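Local coordinates for protein glycosyl hydrolase family 10 (Prevotella bryantii, PDB 4MGQ) that probably hydrolyses internal beta-1,4-xylosidic linkages in xylans, this chain being its calcium-binding carbohydrate-binding module rather than the catalytic domain, at residues V18-H22 and Y149-V154; G24-N30 and E105-G111; R54-A60 and K81-T87; W114-V118 and N131-E135. The contacts are given in a common frame with arbitrary orientation. Numbering follows the deposited sequence.

Contact 1: V18-H22 and Y149-V154; sequences VLYIH and YEIKTV
Two extended segments, 18-22 and 149-154, run antiparallel, their strand axes 4.5 Å apart at closest approach and 132° between N-to-C directions. Val-18 faces Val-154 and Tyr-20 faces Lys-152 as hydrogen-bonded pairs, with Leu-19 and Thr-153 between them as a non-hydrogen-bonded pair (CA to CA 4.6 Å). Every main-chain N and O of the two hydrogen-bonded pairs finds a partner: Val-18 N to Val-154 O 2.8 Å, Val-154 N to Val-18 O 2.9 Å, Tyr-20 N to Lys-152 O 2.9 Å and Lys-152 N to Tyr-20 O 3.2 Å. Beyond this the chains spread and water takes over. One water accepts from His-22 N (2.8 Å) and donates to Glu-150 O (2.8 Å) and Tyr-20 O (3.3 Å); a second accepts from Glu-150 N (2.9 Å) and donates to His-22 O (2.8 Å). On the face carrying Val-18, Tyr-20 and Val-154, Tyr-20 CB meets Val-154 CG2 at 3.6 Å, and the t rotamer of Tyr-20 sets Lys-152 CD at its ring edge. Ile-21 CG2 rests 3.5 Å from CD1 of Tyr-149, a p rotamer whose OH bonds to Glu-34 O. Strand 151-155 is an outermost strand of this jelly-roll sheet within the chain, while Leu-19 and Ile-21 turn their backbone bonds the other way, to Met-115 and Ile-113 of strand 111-121.

Contact 2: G24-N30 and E105-G111; sequences GEPKTNN and ELGTLGG
Asn-30, Thr-108 and Gly-107 lose most surface where the loop 24-30 wraps round the turn of 105-111. Asn-30, with phi/psi -39/-49, sends its carbonyl O to Gly-107 N at 3.0 Å. Its side chain (chi1 -91°, between wells) brings OD1 2.5 Å from a water that donates to it and to Glu-105 O (3.1 Å) and accepts from Thr-108 N (2.9 Å). Thr-108 directs its CA-to-CB bond away, yet in the p rotamer its CG2 comes within 3.6 Å of Asn-30 N and 3.8 Å of Asn-30 OD1. Gly-107 lies so close under the loop that its CA is 3.2 Å from Asn-29 O in a CA-H...O contact; a beta carbon there would run into the carbonyls of Asn-29 and Asn-30. Its own O accepts from Lys-27 N at 2.8 Å. Further along, Pro-26 CA approaches Leu-109 O (3.3 Å), and the segments draw together as an antiparallel hydrogen-bonded pair of glycines: Gly-111 N to Gly-24 O 2.8 Å, Gly-24 N to Gly-111 O 3.2 Å. At Gly-24 (phi 83°) and Gly-111 (phi 91°) a CB would jam against the preceding carbonyl O. Arg-33 ties the loops further, bonding Glu-25 O, Leu-106 O and Leu-109 O. Leu-106 to Leu-109 forms a type I beta turn, closed by Leu-109 N to Leu-106 O at 3.1 Å; paired connections of this kind join the two sheets of a jelly-roll sandwich.

Contact 3: R54-A60 and K81-T87; sequences RVKTSAA and KSTTEWT
The indole of Trp-86 (chi1 -75°, chi2 110°) is held between two basic side chains of strand 48-57. Arg-54, p at chi1 and then t, t, lays its guanidinium over one face, CZ 3.9 Å from the centroid of the six-membered ring and 9° off its normal: a cation-pi interaction. Lys-56 covers the opposite face through its CB, 3.9 Å from the same centroid (CH-pi). Its t, t, t, p chain then carries NZ past the ring to Thr-84 O at 2.8 Å and into a salt bridge with Asp-158. Backbone pairing sets this register: Val-55 and Thr-87 form an antiparallel hydrogen-bonded pair (Val-55 N to Thr-87 O 3.0 Å, Thr-87 N to Val-55 O 3.1 Å), and Thr-57 N reaches Thr-83 O at 2.9 Å. Thr-57, in the p rotamer, gives its OG1 proton to Ala-59 O (2.7 Å), and Ser-82, in the t rotamer, places OG 2.9 Å from Thr-57 OG1. A water accepts from Thr-83 N (2.7 Å) and lies 2.8 Å from both Val-55 O and Glu-85 O, in the bend between strands 80-82 and 87-94 that takes the chain from one sheet of the sandwich to the other. Arg-54 also bonds Asp-116, Asp-117 and Asp-156, and Trp-86 NE1 bonds Asp-156. Arg-54 alone thus serves ring and carboxylates at once; Lys-56 lends the indole its aliphatic part, so the sandwich combines cation-pi and CH-pi contacts.

Contact 4: W114-V118 and N131-E135; sequences WMDDV and NGTFE. With CA (calcium ion), chain B.
This is the calcium site of the module, formed where strand 111-121 turns a corner beside the loop 131-135. Asp-116 binds the ion with both carboxylate oxygens, OD1 and OD2 each 2.5 Å from CA; Thr-133 gives its main-chain O (2.4 Å), Glu-135 its OE2 (2.4 Å), two waters lie at 2.4 Å each, and the carbonyl O of His-17 completes seven oxygen ligands. Asp-116 is in the t rotamer, Glu-135 m, m. One of the waters donates to Asp-117 OD1 at 2.7 Å. The corner is made by Asp-117, whose phi/psi of 56/44 is left-handed, and beyond it Val-118 N donates to Gly-132 O (3.0 Å). Gly-132 CA returns a CA-H...O contact to Val-118 O at 3.4 Å, so tightly that a beta carbon there would collide with that oxygen. Phe-134, also left-handed (57/26) and m at chi1, packs its ring against the strand: Val-118 CG2 (4.0 Å from CE2) and Asp-116 OD1 (3.6 Å from CD2) lie at its edge, and Trp-141 meets it too. Asp-116 OD1 and Thr-133 O stand only 3.1 Å apart, two acceptors tolerated because the metal draws both. Two carboxylates can balance the double charge; Arg-54 bonds Asp-116 OD2, itself a ligand, and pairs with the additional carboxylate of Asp-117 through OD2. The all-oxygen shell, tying strand, loop and His-17 together, is consistent with a structural calcium.

In the fold
Contacts 1, 3 and 4 all reach one five-stranded sheet, in which strand 111-121 lies between 48-57 and 17-24; Leu-19 N approaches Met-115 O at 2.8 Å and Trp-114 N approaches Lys-56 O at 2.9 Å. They converge on the calcium: Asp-116 of contact 4 takes a salt bridge from Arg-54 of contact 3 (NH2 to OD2 2.8 Å), and the side chain of Val-18 in contact 1 is about 5 Å from the ion. Trp-114 joins the same patch, stacking with Tyr-20 and packing its CB against Trp-86 CH2 at 3.6 Å. Contact 2 lies at the far end, its centre about 21 Å from that of contact 4, and touches contact 3 at Gly-111 CA and Ser-58 OG (3.4 Å).

Contact 1: V18-H22 and Y149-V154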
loop_
_atom_site.group_PDB
_atom_site.type_symbol
_atom_site.label_atom_id
_atom_site.label_comp_id
_atom_site.label_asym_id
_atom_site.label_seq_id
_atom_site.Cartn_x
_atom_site.Cartn_y
_atom_site.Cartn_z
ATOM N N VAL A 18 -4.102 10.522 3.241
ATOM C CA VAL A 18 -3.749 9.111 3.239
ATOM C C VAL A 18 -4.738 8.336 2.371
ATOM O O VAL A 18 -5.830 8.817 2.082
ATOM C CB VAL A 18 -3.742 8.525 4.674
ATOM C CG1 VAL A 18 -2.881 9.390 5.619
ATOM C CG2 VAL A 18 -5.159 8.435 5.219
ATOM N N LEU A 19 -4.330 7.150 1.943
ATOM C CA LEU A 19 -5.235 6.219 1.283
ATOM C C LEU A 19 -6.168 5.640 2.348
ATOM O O LEU A 19 -5.723 5.258 3.430
ATOM C CB LEU A 19 -4.452 5.109 0.568
ATOM C CG LEU A 19 -5.256 4.007 -0.151
ATOM C CD1 LEU A 19 -4.407 3.384 -1.241
ATOM C CD2 LEU A 19 -5.734 2.910 0.796
ATOM N N TYR A 20 -7.454 5.568 2.026
ATOM C CA TYR A 20 -8.452 5.065 2.965
ATOM C C TYR A 20 -9.403 4.103 2.287
ATOM O O TYR A 20 -9.985 4.427 1.261
ATOM C CB TYR A 20 -9.238 6.221 3.563
ATOM C CG TYR A 20 -10.476 5.808 4.325
ATOM C CD1 TYR A 20 -10.381 5.024 5.465
ATOM C CD2 TYR A 20 -11.735 6.229 3.918
ATOM C CE1 TYR A 20 -11.505 4.660 6.181
ATOM C CE2 TYR A 20 -12.879 5.859 4.629
ATOM C CZ TYR A 20 -12.746 5.075 5.760
ATOM O OH TYR A 20 -13.853 4.700 6.488
ATOM N N ILE A 21 -9.565 2.924 2.875
ATOM C CA ILE A 21 -10.577 1.986 2.406
ATOM C C ILE A 21 -11.503 1.614 3.547
ATOM O O ILE A 21 -11.067 1.021 4.538
ATOM C CB ILE A 21 -9.963 0.708 1.833
ATOM C CG1 ILE A 21 -9.172 1.025 0.564
ATOM C CG2 ILE A 21 -11.062 -0.326 1.541
ATOM C CD1 ILE A 21 -8.413 -0.159 0.032
ATOM N N HIS A 22 -12.773 1.971 3.413
ATOM C CA HIS A 22 -13.772 1.403 4.300
ATOM C C HIS A 22 -14.093 0.009 3.783
ATOM O O HIS A 22 -14.717 -0.148 2.737
ATOM C CB HIS A 22 -15.039 2.236 4.378
ATOM C CG HIS A 22 -16.084 1.604 5.242
ATOM N ND1 HIS A 22 -15.875 1.347 6.578
ATOM C CD2 HIS A 22 -17.311 1.113 4.951
ATOM C CE1 HIS A 22 -16.946 0.762 7.085
ATOM N NE2 HIS A 22 -17.832 0.608 6.118
ATOM N N TYR A 149 -16.197 -1.749 -3.082
ATOM C CA TYR A 149 -15.720 -0.833 -2.057
ATOM C C TYR A 149 -15.137 0.381 -2.772
ATOM O O TYR A 149 -14.945 0.338 -3.986
ATOM C CB TYR A 149 -14.691 -1.505 -1.147
ATOM C CG TYR A 149 -13.320 -1.768 -1.748
ATOM C CD1 TYR A 149 -12.320 -0.799 -1.684
ATOM C CD2 TYR A 149 -13.009 -2.986 -2.340
ATOM C CE1 TYR A 149 -11.056 -1.026 -2.207
ATOM C CE2 TYR A 149 -11.730 -3.229 -2.872
ATOM C CZ TYR A 149 -10.763 -2.228 -2.795
ATOM O OH TYR A 149 -9.498 -2.430 -3.293
ATOM N N GLU A 150 -14.868 1.451 -2.031
ATOM C CA GLU A 150 -14.307 2.660 -2.624
ATOM C C GLU A 150 -12.867 2.897 -2.194
ATOM O O GLU A 150 -12.554 2.822 -1.015
ATOM C CB GLU A 150 -15.121 3.885 -2.231
ATOM C CG GLU A 150 -16.617 3.743 -2.346
ATOM C CD GLU A 150 -17.319 4.902 -1.667
ATOM O OE1 GLU A 150 -18.211 4.654 -0.823
ATOM O OE2 GLU A 150 -16.956 6.062 -1.968
ATOM N N ILE A 151 -12.008 3.197 -3.160
ATOM C CA ILE A 151 -10.661 3.669 -2.878
ATOM C C ILE A 151 -10.712 5.188 -2.771
ATOM O O ILE A 151 -11.054 5.863 -3.742
ATOM C CB ILE A 151 -9.676 3.253 -3.974
ATOM C CG1 ILE A 151 -9.685 1.733 -4.144
ATOM C CG2 ILE A 151 -8.275 3.775 -3.669
ATOM C CD1 ILE A 151 -8.906 1.245 -5.353
ATOM N N LYS A 152 -10.400 5.715 -1.590
ATOM C CA LYS A 152 -10.476 7.156 -1.340
ATOM C C LYS A 152 -9.145 7.684 -0.833
ATOM O O LYS A 152 -8.299 6.912 -0.405
ATOM C CB LYS A 152 -11.557 7.483 -0.306
ATOM C CG LYS A 152 -12.972 7.063 -0.688
ATOM C CD LYS A 152 -13.977 7.524 0.362
ATOM C CE LYS A 152 -13.982 9.044 0.511
ATOM N NZ LYS A 152 -14.366 9.752 -0.757
ATOM N N THR A 153 -8.970 9.003 -0.886
ATOM C CA THR A 153 -7.933 9.639 -0.082
ATOM C C THR A 153 -8.633 10.571 0.890
ATOM O O THR A 153 -9.621 11.224 0.534
ATOM C CB THR A 153 -6.888 10.425 -0.919
ATOM O OG1 THR A 153 -7.540 11.435 -1.706
ATOM C CG2 THR A 153 -6.094 9.485 -1.830
ATOM N N VAL A 154 -8.149 10.611 2.126
ATOM C CA VAL A 154 -8.793 11.401 3.166
ATOM C C VAL A 154 -7.744 12.048 4.040
ATOM O O VAL A 154 -6.582 11.640 4.032
ATOM C CB VAL A 154 -9.712 10.555 4.076
ATOM C CG1 VAL A 154 -10.787 9.847 3.263
ATOM C CG2 VAL A 154 -8.890 9.557 4.878
HETATM O O HOH W 1 -13.227 3.941 1.456
HETATM O O HOH W 2 -15.765 1.390 0.678
#

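Contact 2: G24-N30 and E105-G111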
loop_
_atom_site.group_PDB
_atom_site.type_symbol
_atom_site.label_atom_id
_atom_site.label_comp_id
_atom_site.label_asym_id
_atom_site.label_seq_id
_atom_site.Cartn_x
_atom_site.Cartn_y
_atom_site.Cartn_z
ATOM N N GLY A 24 -15.703 -2.593 5.561
ATOM C CA GLY A 24 -16.964 -3.167 6.015
ATOM C C GLY A 24 -16.738 -4.538 6.639
ATOM O O GLY A 24 -15.662 -4.818 7.139
ATOM N N GLU A 25 -17.756 -5.394 6.614
ATOM C CA GLU A 25 -17.660 -6.710 7.249
ATOM C C GLU A 25 -16.718 -7.668 6.508
ATOM O O GLU A 25 -16.578 -7.581 5.283
ATOM C CB GLU A 25 -19.062 -7.326 7.354
ATOM C CG GLU A 25 -20.012 -6.467 8.166
ATOM C CD GLU A 25 -21.417 -7.039 8.229
ATOM O OE1 GLU A 25 -21.766 -7.837 7.336
ATOM O OE2 GLU A 25 -22.166 -6.677 9.167
ATOM N N PRO A 26 -16.071 -8.587 7.248
ATOM C CA PRO A 26 -15.188 -9.569 6.610
ATOM C C PRO A 26 -15.905 -10.408 5.574
ATOM O O PRO A 26 -17.088 -10.737 5.734
ATOM C CB PRO A 26 -14.718 -10.444 7.778
ATOM C CG PRO A 26 -14.823 -9.563 8.962
ATOM C CD PRO A 26 -16.011 -8.675 8.719
ATOM N N LYS A 27 -15.184 -10.740 4.510
ATOM C CA LYS A 27 -15.680 -11.672 3.508
ATOM C C LYS A 27 -15.123 -13.048 3.799
ATOM O O LYS A 27 -14.352 -13.232 4.739
ATOM C CB LYS A 27 -15.279 -11.233 2.101
ATOM C CG LYS A 27 -15.523 -9.778 1.788
ATOM C CD LYS A 27 -16.991 -9.472 1.652
ATOM C CE LYS A 27 -17.206 -8.169 0.894
ATOM N NZ LYS A 27 -18.652 -7.840 0.780
ATOM N N THR A 28 -15.492 -14.019 2.977
ATOM C CA THR A 28 -15.078 -15.402 3.200
ATOM C C THR A 28 -13.608 -15.676 2.870
ATOM O O THR A 28 -12.905 -16.320 3.643
ATOM C CB THR A 28 -15.961 -16.362 2.380
ATOM O OG1 THR A 28 -17.338 -16.108 2.682
ATOM C CG2 THR A 28 -15.621 -17.806 2.699
ATOM N N ASN A 29 -13.140 -15.170 1.731
ATOM C CA ASN A 29 -11.795 -15.467 1.240
ATOM C C ASN A 29 -10.906 -14.228 1.170
ATOM O O ASN A 29 -11.411 -13.128 0.980
ATOM C CB ASN A 29 -11.858 -16.093 -0.156
ATOM C CG ASN A 29 -12.898 -17.183 -0.264
ATOM O OD1 ASN A 29 -13.937 -17.009 -0.910
ATOM N ND2 ASN A 29 -12.620 -18.320 0.349
ATOM N N ASN A 30 -9.600 -14.439 1.321
ATOM C CA ASN A 30 -8.567 -13.437 1.030
ATOM C C ASN A 30 -8.854 -12.614 -0.207
ATOM O O ASN A 30 -8.758 -11.382 -0.208
ATOM C CB ASN A 30 -7.214 -14.118 0.819
ATOM C CG ASN A 30 -6.426 -14.250 2.078
ATOM O OD1 ASN A 30 -6.488 -13.390 2.957
ATOM N ND2 ASN A 30 -5.657 -15.328 2.176
ATOM N N GLU A 105 -4.307 -8.389 -0.188
ATOM C CA GLU A 105 -5.429 -9.296 0.062
ATOM C C GLU A 105 -6.178 -8.870 1.309
ATOM O O GLU A 105 -5.721 -9.119 2.427
ATOM C CB GLU A 105 -4.918 -10.722 0.209
ATOM C CG GLU A 105 -4.143 -11.201 -1.005
ATOM C CD GLU A 105 -5.008 -11.222 -2.243
ATOM O OE1 GLU A 105 -6.059 -11.906 -2.221
ATOM O OE2 GLU A 105 -4.664 -10.540 -3.231
ATOM N N LEU A 106 -7.320 -8.219 1.124
ATOM C CA LEU A 106 -8.032 -7.609 2.233
ATOM C C LEU A 106 -9.317 -8.347 2.587
ATOM O O LEU A 106 -10.078 -7.877 3.426
ATOM C CB LEU A 106 -8.374 -6.154 1.911
ATOM C CG LEU A 106 -7.234 -5.236 1.455
ATOM C CD1 LEU A 106 -7.777 -3.856 1.102
ATOM C CD2 LEU A 106 -6.176 -5.128 2.533
ATOM N N GLY A 107 -9.555 -9.486 1.949
ATOM C CA GLY A 107 -10.859 -10.118 2.015
ATOM C C GLY A 107 -11.313 -10.567 3.387
ATOM O O GLY A 107 -12.502 -10.485 3.699
ATOM N N THR A 108 -10.387 -11.062 4.201
ATOM C CA THR A 108 -10.762 -11.569 5.520
ATOM C C THR A 108 -10.782 -10.461 6.586
ATOM O O THR A 108 -11.123 -10.715 7.746
ATOM C CB THR A 108 -9.816 -12.703 5.969
ATOM O OG1 THR A 108 -8.505 -12.182 6.201
ATOM C CG2 THR A 108 -9.743 -13.803 4.906
ATOM N N LEU A 109 -10.427 -9.236 6.194
ATOM C CA LEU A 109 -10.395 -8.125 7.140
ATOM C C LEU A 109 -11.766 -7.478 7.288
ATOM O O LEU A 109 -12.609 -7.578 6.401
ATOM C CB LEU A 109 -9.374 -7.068 6.700
ATOM C CG LEU A 109 -7.976 -7.596 6.383
ATOM C CD1 LEU A 109 -7.080 -6.409 5.998
ATOM C CD2 LEU A 109 -7.378 -8.386 7.551
ATOM N N GLY A 110 -11.970 -6.808 8.414
ATOM C CA GLY A 110 -13.168 -6.022 8.632
ATOM C C GLY A 110 -12.815 -4.622 9.100
ATOM O O GLY A 110 -11.742 -4.398 9.661
ATOM N N GLY A 111 -13.729 -3.683 8.882
ATOM C CA GLY A 111 -13.548 -2.331 9.367
ATOM C C GLY A 111 -12.856 -1.427 8.359
ATOM O O GLY A 111 -13.233 -1.367 7.192
HETATM O O HOH W 3 -7.549 -11.265 3.690
#

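Contact 3: R54-A60 and K81-T87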
loop_
_atom_site.group_PDB
_atom_site.type_symbol
_atom_site.label_atom_id
_atom_site.label_comp_id
_atom_site.label_asym_id
_atom_site.label_seq_id
_atom_site.Cartn_x
_atom_site.Cartn_y
_atom_site.Cartn_z
ATOM N N ARG A 54 3.386 3.496 6.122
ATOM C CA ARG A 54 2.763 3.494 7.442
ATOM C C ARG A 54 1.324 3.039 7.269
ATOM O O ARG A 54 0.703 3.285 6.233
ATOM C CB ARG A 54 2.840 4.861 8.142
ATOM C CG ARG A 54 2.208 6.030 7.415
ATOM C CD ARG A 54 2.305 7.321 8.265
ATOM N NE ARG A 54 1.608 8.403 7.589
ATOM C CZ ARG A 54 0.709 9.198 8.160
ATOM N NH1 ARG A 54 0.424 9.069 9.450
ATOM N NH2 ARG A 54 0.112 10.135 7.442
ATOM N N VAL A 55 0.802 2.369 8.291
ATOM C CA VAL A 55 -0.518 1.770 8.192
ATOM C C VAL A 55 -1.253 1.911 9.522
ATOM O O VAL A 55 -0.626 1.965 10.584
ATOM C CB VAL A 55 -0.421 0.281 7.785
ATOM C CG1 VAL A 55 0.295 -0.532 8.867
ATOM C CG2 VAL A 55 -1.807 -0.285 7.478
ATOM N N LYS A 56 -2.575 1.976 9.445
ATOM C CA LYS A 56 -3.450 2.037 10.609
ATOM C C LYS A 56 -4.708 1.251 10.247
ATOM O O LYS A 56 -5.200 1.348 9.127
ATOM C CB LYS A 56 -3.758 3.505 10.963
ATOM C CG LYS A 56 -4.819 3.742 12.041
ATOM C CD LYS A 56 -5.207 5.226 12.069
ATOM C CE LYS A 56 -6.436 5.476 12.938
ATOM N NZ LYS A 56 -6.118 5.296 14.391
ATOM N N THR A 57 -5.211 0.441 11.172
ATOM C CA THR A 57 -6.458 -0.282 10.927
ATOM C C THR A 57 -7.367 -0.135 12.136
ATOM O O THR A 57 -6.896 0.239 13.202
ATOM C CB THR A 57 -6.232 -1.778 10.643
ATOM O OG1 THR A 57 -5.281 -2.309 11.573
ATOM C CG2 THR A 57 -5.728 -2.000 9.204
ATOM N N SER A 58 -8.656 -0.415 11.970
ATOM C CA SER A 58 -9.593 -0.280 13.088
ATOM C C SER A 58 -9.521 -1.506 13.996
ATOM O O SER A 58 -10.072 -1.508 15.095
ATOM C CB SER A 58 -11.012 -0.047 12.587
ATOM O OG SER A 58 -11.399 -1.043 11.657
ATOM N N ALA A 59 -8.829 -2.543 13.536
ATOM C CA ALA A 59 -8.458 -3.659 14.404
ATOM C C ALA A 59 -7.106 -4.221 14.011
ATOM O O ALA A 59 -6.758 -4.221 12.829
ATOM C CB ALA A 59 -9.499 -4.738 14.352
ATOM N N ALA A 60 -6.354 -4.693 15.001
ATOM C CA ALA A 60 -5.065 -5.321 14.763
ATOM C C ALA A 60 -5.245 -6.483 13.796
ATOM O O ALA A 60 -6.188 -7.262 13.919
ATOM C CB ALA A 60 -4.445 -5.791 16.064
ATOM N N LYS A 81 2.056 -6.284 9.295
ATOM C CA LYS A 81 1.041 -6.238 10.338
ATOM C C LYS A 81 0.595 -4.805 10.582
ATOM O O LYS A 81 1.346 -3.859 10.347
ATOM C CB LYS A 81 1.569 -6.863 11.633
ATOM C CG LYS A 81 1.929 -8.341 11.504
ATOM C CD LYS A 81 2.382 -8.914 12.833
ATOM C CE LYS A 81 2.718 -10.395 12.711
ATOM N NZ LYS A 81 1.491 -11.238 12.657
ATOM N N SER A 82 -0.633 -4.650 11.058
ATOM C CA SER A 82 -1.167 -3.333 11.366
ATOM C C SER A 82 -1.795 -3.353 12.751
ATOM O O SER A 82 -2.207 -4.405 13.238
ATOM C CB SER A 82 -2.189 -2.900 10.320
ATOM O OG SER A 82 -2.697 -1.604 10.592
ATOM N N THR A 83 -1.841 -2.182 13.376
ATOM C CA THR A 83 -2.493 -2.000 14.670
ATOM C C THR A 83 -3.428 -0.802 14.581
ATOM O O THR A 83 -3.567 -0.203 13.519
ATOM C CB THR A 83 -1.473 -1.766 15.801
ATOM O OG1 THR A 83 -0.861 -0.480 15.624
ATOM C CG2 THR A 83 -0.395 -2.854 15.808
ATOM N N THR A 84 -4.056 -0.429 15.695
ATOM C CA THR A 84 -5.026 0.657 15.666
ATOM C C THR A 84 -4.379 2.040 15.786
ATOM O O THR A 84 -5.075 3.051 15.770
ATOM C CB THR A 84 -6.068 0.494 16.779
ATOM O OG1 THR A 84 -5.394 0.425 18.038
ATOM C CG2 THR A 84 -6.858 -0.794 16.565
ATOM N N GLU A 85 -3.054 2.071 15.900
ATOM C CA GLU A 85 -2.300 3.320 15.845
ATOM C C GLU A 85 -1.390 3.271 14.630
ATOM O O GLU A 85 -0.977 2.192 14.232
ATOM C CB GLU A 85 -1.470 3.521 17.117
ATOM C CG GLU A 85 -2.291 3.512 18.391
ATOM C CD GLU A 85 -3.244 4.683 18.465
ATOM O OE1 GLU A 85 -2.901 5.764 17.937
ATOM O OE2 GLU A 85 -4.341 4.527 19.044
ATOM N N TRP A 86 -1.065 4.424 14.049
ATOM C CA TRP A 86 -0.107 4.432 12.941
ATOM C C TRP A 86 1.191 3.748 13.352
ATOM O O TRP A 86 1.753 4.055 14.404
ATOM C CB TRP A 86 0.215 5.854 12.481
ATOM C CG TRP A 86 -0.832 6.553 11.685
ATOM C CD1 TRP A 86 -1.594 7.610 12.088
ATOM C CD2 TRP A 86 -1.205 6.285 10.331
ATOM N NE1 TRP A 86 -2.429 8.011 11.078
ATOM C CE2 TRP A 86 -2.205 7.219 9.981
ATOM C CE3 TRP A 86 -0.785 5.355 9.376
ATOM C CZ2 TRP A 86 -2.798 7.242 8.726
ATOM C CZ3 TRP A 86 -1.380 5.377 8.128
ATOM C CH2 TRP A 86 -2.374 6.314 7.811
ATOM N N THR A 87 1.653 2.806 12.534
ATOM C CA THR A 87 2.986 2.236 12.704
ATOM C C THR A 87 3.692 2.189 11.366
ATOM O O THR A 87 3.038 2.157 10.323
ATOM C CB THR A 87 2.966 0.806 13.267
ATOM O OG1 THR A 87 2.269 -0.059 12.361
ATOM C CG2 THR A 87 2.301 0.764 14.637
HETATM O O HOH W 4 -0.418 0.024 12.611
#

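Contact 4: W114-V118 and N131-E135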
loop_
_atom_site.group_PDB
_atom_site.type_symbol
_atom_site.label_atom_id
_atom_site.label_comp_id
_atom_site.label_asym_id
_atom_site.label_seq_id
_atom_site.Cartn_x
_atom_site.Cartn_y
_atom_site.Cartn_z
ATOM N N TRP A 114 -6.162 2.494 6.690
ATOM C CA TRP A 114 -5.508 3.687 6.156
ATOM C C TRP A 114 -4.044 3.366 5.864
ATOM O O TRP A 114 -3.396 2.653 6.630
ATOM C CB TRP A 114 -5.569 4.863 7.142
ATOM C CG TRP A 114 -6.932 5.331 7.580
ATOM C CD1 TRP A 114 -7.625 6.400 7.095
ATOM C CD2 TRP A 114 -7.741 4.772 8.631
ATOM N NE1 TRP A 114 -8.817 6.543 7.773
ATOM C CE2 TRP A 114 -8.912 5.553 8.714
ATOM C CE3 TRP A 114 -7.585 3.687 9.505
ATOM C CZ2 TRP A 114 -9.930 5.280 9.629
ATOM C CZ3 TRP A 114 -8.597 3.421 10.420
ATOM C CH2 TRP A 114 -9.754 4.216 10.472
ATOM N N MET A 115 -3.517 3.883 4.758
ATOM C CA MET A 115 -2.108 3.681 4.423
ATOM C C MET A 115 -1.522 4.970 3.874
ATOM O O MET A 115 -2.233 5.771 3.271
ATOM C CB MET A 115 -1.926 2.546 3.403
ATOM C CG MET A 115 -2.104 1.164 4.012
ATOM S SD MET A 115 -1.728 -0.168 2.853
ATOM C CE MET A 115 -3.173 -0.068 1.820
ATOM N N ASP A 116 -0.222 5.159 4.076
ATOM C CA ASP A 116 0.449 6.360 3.576
ATOM C C ASP A 116 1.937 6.093 3.411
ATOM O O ASP A 116 2.473 5.104 3.936
ATOM C CB ASP A 116 0.215 7.544 4.535
ATOM C CG ASP A 116 0.468 8.906 3.884
ATOM O OD1 ASP A 116 0.533 8.997 2.631
ATOM O OD2 ASP A 116 0.567 9.895 4.642
ATOM N N ASP A 117 2.598 6.976 2.664
ATOM C CA ASP A 117 4.048 6.937 2.514
ATOM C C ASP A 117 4.524 5.580 1.999
ATOM O O ASP A 117 5.500 5.005 2.482
ATOM C CB ASP A 117 4.696 7.305 3.839
ATOM C CG ASP A 117 4.248 8.673 4.329
ATOM O OD1 ASP A 117 4.318 9.623 3.523
ATOM O OD2 ASP A 117 3.799 8.795 5.492
ATOM N N VAL A 118 3.812 5.075 0.997
ATOM C CA VAL A 118 4.114 3.772 0.424
ATOM C C VAL A 118 5.272 3.870 -0.563
ATOM O O VAL A 118 5.218 4.646 -1.527
ATOM C CB VAL A 118 2.896 3.184 -0.294
ATOM C CG1 VAL A 118 3.193 1.751 -0.757
ATOM C CG2 VAL A 118 1.665 3.228 0.615
ATOM N N ASN A 131 2.734 6.667 -6.865
ATOM C CA ASN A 131 1.904 7.537 -6.046
ATOM C C ASN A 131 1.714 6.941 -4.661
ATOM O O ASN A 131 0.747 6.225 -4.421
ATOM C CB ASN A 131 0.555 7.764 -6.727
ATOM C CG ASN A 131 -0.418 8.542 -5.861
ATOM O OD1 ASN A 131 -0.020 9.296 -4.968
ATOM N ND2 ASN A 131 -1.704 8.363 -6.128
ATOM N N GLY A 132 2.646 7.242 -3.763
ATOM C CA GLY A 132 2.628 6.694 -2.419
ATOM C C GLY A 132 2.312 7.712 -1.345
ATOM O O GLY A 132 2.256 7.365 -0.167
ATOM N N THR A 133 2.109 8.971 -1.727
ATOM C CA THR A 133 1.831 10.018 -0.732
ATOM C C THR A 133 0.366 10.461 -0.641
ATOM O O THR A 133 -0.029 11.054 0.352
ATOM C CB THR A 133 2.667 11.291 -1.001
ATOM O OG1 THR A 133 2.067 12.048 -2.063
ATOM C CG2 THR A 133 4.082 10.919 -1.350
ATOM N N PHE A 134 -0.412 10.221 -1.693
ATOM C CA PHE A 134 -1.851 10.492 -1.695
ATOM C C PHE A 134 -2.231 11.930 -1.374
ATOM O O PHE A 134 -3.325 12.189 -0.886
ATOM C CB PHE A 134 -2.542 9.542 -0.712
ATOM C CG PHE A 134 -2.152 8.117 -0.926
ATOM C CD1 PHE A 134 -2.593 7.433 -2.047
ATOM C CD2 PHE A 134 -1.295 7.478 -0.042
ATOM C CE1 PHE A 134 -2.214 6.123 -2.268
ATOM C CE2 PHE A 134 -0.917 6.163 -0.251
ATOM C CZ PHE A 134 -1.373 5.485 -1.373
ATOM N N GLU A 135 -1.338 12.872 -1.651
ATOM C CA GLU A 135 -1.665 14.262 -1.374
ATOM C C GLU A 135 -2.516 14.874 -2.477
ATOM O O GLU A 135 -3.019 15.985 -2.318
ATOM C CB GLU A 135 -0.387 15.080 -1.163
ATOM C CG GLU A 135 0.417 14.638 0.053
ATOM C CD GLU A 135 -0.380 14.713 1.349
ATOM O OE1 GLU A 135 -1.090 15.723 1.565
ATOM O OE2 GLU A 135 -0.294 13.761 2.155
HETATM CA CA CA B . 0.338 11.460 2.661
HETATM O O HOH W 5 2.732 11.518 2.333
HETATM O O HOH W 6 1.084 12.818 4.544
#